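PDB 7L5I: trimethylamine-N-oxide reductase from Haemophilus influenzae, which probably reduces S- or N-oxide substrates such as trimethylamine N-oxide at a molybdenum centre held by two molybdopterin guanine dinucleotide cofactors. Local coordinates for residues A[563-575]-A[585-598]. Residues are numbered along the deposited sequence; the frame is centred on the assembly and turned at random.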
# COMPACT_ATOMS: atom_id res chain seq x y z
N GLU A 563 -14.36 18.77 18.89
CA GLU A 563 -13.86 17.42 18.68
C GLU A 563 -14.88 16.38 19.11
O GLU A 563 -15.21 15.46 18.34
CB GLU A 563 -12.55 17.23 19.46
CG GLU A 563 -11.84 15.88 19.25
CD GLU A 563 -10.59 15.72 20.13
OE1 GLU A 563 -10.69 15.92 21.37
OE2 GLU A 563 -9.50 15.40 19.59
N MET A 564 -15.40 16.50 20.33
CA MET A 564 -16.28 15.46 20.84
C MET A 564 -17.64 15.49 20.15
O MET A 564 -18.29 14.44 20.03
CB MET A 564 -16.45 15.59 22.36
CG MET A 564 -15.15 15.35 23.14
SD MET A 564 -14.33 13.74 22.86
CE MET A 564 -15.65 12.77 23.25
N GLU A 565 -18.09 16.65 19.68
CA GLU A 565 -19.32 16.69 18.89
C GLU A 565 -19.15 16.01 17.54
O GLU A 565 -20.09 15.36 17.05
CB GLU A 565 -19.79 18.14 18.70
CG GLU A 565 -20.45 18.68 19.97
CD GLU A 565 -20.72 20.18 19.94
OE1 GLU A 565 -20.12 20.91 19.14
OE2 GLU A 565 -21.54 20.63 20.76
N TRP A 566 -17.98 16.17 16.89
CA TRP A 566 -17.70 15.42 15.67
C TRP A 566 -17.74 13.92 15.94
O TRP A 566 -18.37 13.15 15.21
CB TRP A 566 -16.33 15.81 15.10
CG TRP A 566 -16.24 17.02 14.21
CD1 TRP A 566 -15.58 18.18 14.48
CD2 TRP A 566 -16.79 17.17 12.90
NE1 TRP A 566 -15.67 19.04 13.41
CE2 TRP A 566 -16.41 18.45 12.44
CE3 TRP A 566 -17.55 16.34 12.07
CZ2 TRP A 566 -16.78 18.92 11.18
CZ3 TRP A 566 -17.92 16.81 10.83
CH2 TRP A 566 -17.53 18.09 10.40
N LEU A 567 -17.07 13.48 17.01
CA LEU A 567 -17.01 12.05 17.30
C LEU A 567 -18.40 11.49 17.58
O LEU A 567 -18.73 10.40 17.13
CB LEU A 567 -16.06 11.79 18.47
CG LEU A 567 -14.61 12.23 18.23
CD1 LEU A 567 -13.72 11.72 19.34
CD2 LEU A 567 -14.09 11.74 16.91
N GLU A 568 -19.24 12.25 18.31
CA GLU A 568 -20.58 11.77 18.58
C GLU A 568 -21.40 11.65 17.30
O GLU A 568 -22.15 10.68 17.11
CB GLU A 568 -21.28 12.71 19.58
CG GLU A 568 -22.74 12.30 19.85
CD GLU A 568 -23.24 12.75 21.21
OE1 GLU A 568 -24.11 12.05 21.79
OE2 GLU A 568 -22.77 13.79 21.71
N GLU A 569 -21.24 12.61 16.38
CA GLU A 569 -21.92 12.53 15.09
C GLU A 569 -21.48 11.29 14.32
O GLU A 569 -22.32 10.54 13.78
CB GLU A 569 -21.63 13.78 14.28
CG GLU A 569 -22.19 13.77 12.87
CD GLU A 569 -21.91 15.09 12.13
OE1 GLU A 569 -22.26 16.16 12.67
OE2 GLU A 569 -21.33 15.04 11.02
N PHE A 570 -20.17 11.01 14.30
CA PHE A 570 -19.68 9.81 13.63
C PHE A 570 -20.19 8.54 14.31
O PHE A 570 -20.64 7.61 13.64
CB PHE A 570 -18.14 9.81 13.57
CG PHE A 570 -17.55 10.97 12.84
CD1 PHE A 570 -18.23 11.59 11.79
CD2 PHE A 570 -16.31 11.46 13.20
CE1 PHE A 570 -17.70 12.68 11.16
CE2 PHE A 570 -15.77 12.55 12.54
CZ PHE A 570 -16.46 13.14 11.52
N TYR A 571 -20.15 8.49 15.64
CA TYR A 571 -20.63 7.32 16.36
C TYR A 571 -22.11 7.08 16.09
O TYR A 571 -22.54 5.94 15.92
CB TYR A 571 -20.37 7.50 17.85
CG TYR A 571 -20.76 6.32 18.69
CD1 TYR A 571 -19.85 5.29 18.93
CD2 TYR A 571 -22.02 6.23 19.26
CE1 TYR A 571 -20.19 4.21 19.67
CE2 TYR A 571 -22.38 5.14 20.03
CZ TYR A 571 -21.45 4.14 20.23
OH TYR A 571 -21.75 3.04 21.01
N ASN A 572 -22.90 8.15 16.06
CA ASN A 572 -24.34 8.00 15.94
C ASN A 572 -24.75 7.43 14.59
O ASN A 572 -25.82 6.83 14.48
CB ASN A 572 -25.04 9.33 16.18
CG ASN A 572 -25.19 9.63 17.66
OD1 ASN A 572 -25.02 8.76 18.51
ND2 ASN A 572 -25.54 10.87 17.97
N ALA A 573 -23.94 7.62 13.54
CA ALA A 573 -24.21 6.93 12.29
C ALA A 573 -24.22 5.41 12.50
O ALA A 573 -25.06 4.70 11.94
CB ALA A 573 -23.17 7.33 11.24
N ALA A 574 -23.27 4.90 13.28
CA ALA A 574 -23.25 3.47 13.57
C ALA A 574 -24.43 3.08 14.45
O ALA A 574 -25.06 2.04 14.23
CB ALA A 574 -21.92 3.08 14.22
N PHE A 575 -24.74 3.92 15.44
CA PHE A 575 -25.83 3.65 16.37
C PHE A 575 -27.14 3.45 15.63
O PHE A 575 -27.87 2.48 15.88
CB PHE A 575 -25.90 4.80 17.38
CG PHE A 575 -26.94 4.60 18.45
CD1 PHE A 575 -28.26 4.91 18.19
CD2 PHE A 575 -26.60 4.07 19.68
CE1 PHE A 575 -29.24 4.71 19.16
CE2 PHE A 575 -27.57 3.87 20.65
CZ PHE A 575 -28.89 4.17 20.38
N MET A 585 -26.80 -0.70 20.84
CA MET A 585 -25.51 -0.12 21.17
C MET A 585 -25.68 0.87 22.32
O MET A 585 -26.75 1.46 22.48
CB MET A 585 -24.90 0.62 19.97
CG MET A 585 -24.33 -0.27 18.89
SD MET A 585 -23.81 0.71 17.48
CE MET A 585 -22.29 1.48 18.05
N PRO A 586 -24.65 1.06 23.14
CA PRO A 586 -24.67 2.18 24.09
C PRO A 586 -24.66 3.49 23.33
O PRO A 586 -24.15 3.56 22.21
CB PRO A 586 -23.38 1.99 24.89
CG PRO A 586 -22.47 1.26 23.96
CD PRO A 586 -23.36 0.34 23.16
N ARG A 587 -25.21 4.54 23.94
CA ARG A 587 -25.02 5.86 23.36
C ARG A 587 -23.56 6.28 23.50
O ARG A 587 -22.78 5.67 24.23
CB ARG A 587 -25.93 6.89 24.03
CG ARG A 587 -27.37 6.88 23.48
CD ARG A 587 -27.43 7.47 22.08
NE ARG A 587 -28.80 7.62 21.59
CZ ARG A 587 -29.12 8.00 20.35
NH1 ARG A 587 -28.17 8.28 19.45
NH2 ARG A 587 -30.40 8.10 20.00
N PHE A 588 -23.18 7.34 22.78
CA PHE A 588 -21.77 7.72 22.72
C PHE A 588 -21.17 8.00 24.10
O PHE A 588 -20.03 7.61 24.37
CB PHE A 588 -21.58 8.94 21.85
CG PHE A 588 -20.17 9.41 21.77
CD1 PHE A 588 -19.21 8.68 21.11
CD2 PHE A 588 -19.80 10.58 22.38
CE1 PHE A 588 -17.89 9.14 21.04
CE2 PHE A 588 -18.50 11.03 22.32
CZ PHE A 588 -17.56 10.31 21.65
N ASP A 589 -21.90 8.72 24.95
CA ASP A 589 -21.32 9.11 26.23
C ASP A 589 -20.89 7.89 27.03
O ASP A 589 -19.81 7.88 27.64
CB ASP A 589 -22.34 9.93 27.02
CG ASP A 589 -21.83 10.29 28.41
OD1 ASP A 589 -20.80 10.98 28.49
OD2 ASP A 589 -22.45 9.89 29.42
N LYS A 590 -21.73 6.85 27.05
CA LYS A 590 -21.43 5.63 27.77
C LYS A 590 -20.31 4.86 27.10
O LYS A 590 -19.37 4.41 27.77
CB LYS A 590 -22.71 4.78 27.86
CG LYS A 590 -22.61 3.50 28.65
CD LYS A 590 -23.99 2.81 28.66
CE LYS A 590 -24.33 2.15 29.99
NZ LYS A 590 -25.81 2.07 30.22
N PHE A 591 -20.36 4.74 25.77
CA PHE A 591 -19.26 4.09 25.06
C PHE A 591 -17.94 4.78 25.37
O PHE A 591 -16.93 4.12 25.64
CB PHE A 591 -19.54 4.10 23.55
CG PHE A 591 -18.34 3.75 22.71
CD1 PHE A 591 -18.01 2.42 22.44
CD2 PHE A 591 -17.56 4.75 22.20
CE1 PHE A 591 -16.88 2.12 21.67
CE2 PHE A 591 -16.45 4.47 21.44
CZ PHE A 591 -16.11 3.15 21.17
N TRP A 592 -17.93 6.11 25.32
CA TRP A 592 -16.67 6.83 25.48
C TRP A 592 -16.12 6.67 26.89
O TRP A 592 -14.91 6.48 27.08
CB TRP A 592 -16.86 8.32 25.14
CG TRP A 592 -15.55 8.98 25.01
CD1 TRP A 592 -14.97 9.83 25.91
CD2 TRP A 592 -14.59 8.77 23.96
NE1 TRP A 592 -13.72 10.18 25.47
CE2 TRP A 592 -13.46 9.56 24.27
CE3 TRP A 592 -14.58 8.02 22.79
CZ2 TRP A 592 -12.34 9.60 23.46
CZ3 TRP A 592 -13.47 8.06 21.98
CH2 TRP A 592 -12.36 8.84 22.32
N ALA A 593 -17.01 6.71 27.90
CA ALA A 593 -16.58 6.54 29.29
C ALA A 593 -16.03 5.15 29.53
O ALA A 593 -15.08 4.98 30.31
CB ALA A 593 -17.76 6.82 30.22
N GLU A 594 -16.65 4.13 28.94
CA GLU A 594 -16.17 2.76 29.13
C GLU A 594 -14.79 2.55 28.52
O GLU A 594 -14.00 1.76 29.05
CB GLU A 594 -17.21 1.79 28.56
CG GLU A 594 -18.53 1.84 29.34
CD GLU A 594 -19.63 0.87 28.88
OE1 GLU A 594 -19.86 0.68 27.65
OE2 GLU A 594 -20.29 0.30 29.78
N ASN A 595 -14.46 3.25 27.43
CA ASN A 595 -13.13 3.20 26.79
C ASN A 595 -12.67 1.76 26.53
O ASN A 595 -11.54 1.38 26.84
CB ASN A 595 -12.11 3.97 27.62
CG ASN A 595 -10.72 4.01 26.98
OD1 ASN A 595 -9.69 3.80 27.65
ND2 ASN A 595 -10.68 4.32 25.69
N LYS A 596 -13.54 0.97 25.91
CA LYS A 596 -13.26 -0.40 25.51
C LYS A 596 -13.77 -0.62 24.10
O LYS A 596 -14.72 0.03 23.68
CB LYS A 596 -13.95 -1.43 26.42
CG LYS A 596 -13.52 -1.45 27.86
CD LYS A 596 -12.03 -1.41 28.02
CE LYS A 596 -11.57 -2.30 29.16
NZ LYS A 596 -10.19 -1.93 29.59
N PRO A 597 -13.17 -1.55 23.34
CA PRO A 597 -13.80 -1.96 22.08
C PRO A 597 -15.24 -2.38 22.34
O PRO A 597 -15.55 -3.03 23.35
CB PRO A 597 -12.95 -3.15 21.63
CG PRO A 597 -11.64 -2.97 22.33
CD PRO A 597 -11.97 -2.33 23.65
N LEU A 598 -16.12 -2.00 21.42
CA LEU A 598 -17.51 -2.46 21.38
C LEU A 598 -17.61 -3.43 20.21
O LEU A 598 -17.41 -3.03 19.07
CB LEU A 598 -18.46 -1.29 21.18
CG LEU A 598 -19.96 -1.60 21.05
CD1 LEU A 598 -20.43 -2.14 22.37
CD2 LEU A 598 -20.71 -0.37 20.63
O HOH W 1 -24.24 10.28 24.29
O HOH W 2 -24.94 8.80 21.04
O HOH W 3 -28.35 0.79 18.32
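F588 drops as a knob into the hole formed by M564, L567, E568 and Y571. One face of its ring lies on the backbone of helix 563-575, E568 CA standing 4.1 Å from the ring centroid in a CH-pi contact, while M564 CE meets the ring edge 3.5 Å from F588 CE2. Bent at chi2 and chi3, the flexible thioether chain of M564 also lays that methyl over a face of W592, 3.9 Å from the centroid of the five-membered ring. Y571, its CG anti to the backbone N (chi1 -177°), reaches across so that its OH donates to P586 O at 2.7 Å from somewhat out of the carbonyl plane. A tyrosine suits this place: its hydroxyl satisfies a carbonyl just before helix 588-594, while its ring joins F588 and F591 in an aromatic cluster, CE1 sitting over the F591 face. Segments 563-575 and 588-594, joined by a short connection, cross at 109° and pack against strand 512-517, Y571, F591 and W592 all resting on L513; F591 also reaches V524 and P526 of strand 523-527. Farther along, the long R587, bent at chi2, brings its planar cation flat over the F575 face, planes 10° apart, a cation-pi stack; NH1 donates a weak hydrogen bond to N572 OD1 at the guanidinium edge. A water accepts from F588 N, giving this first-turn amide a partner, and a second joins E568 OE1 to D589 N.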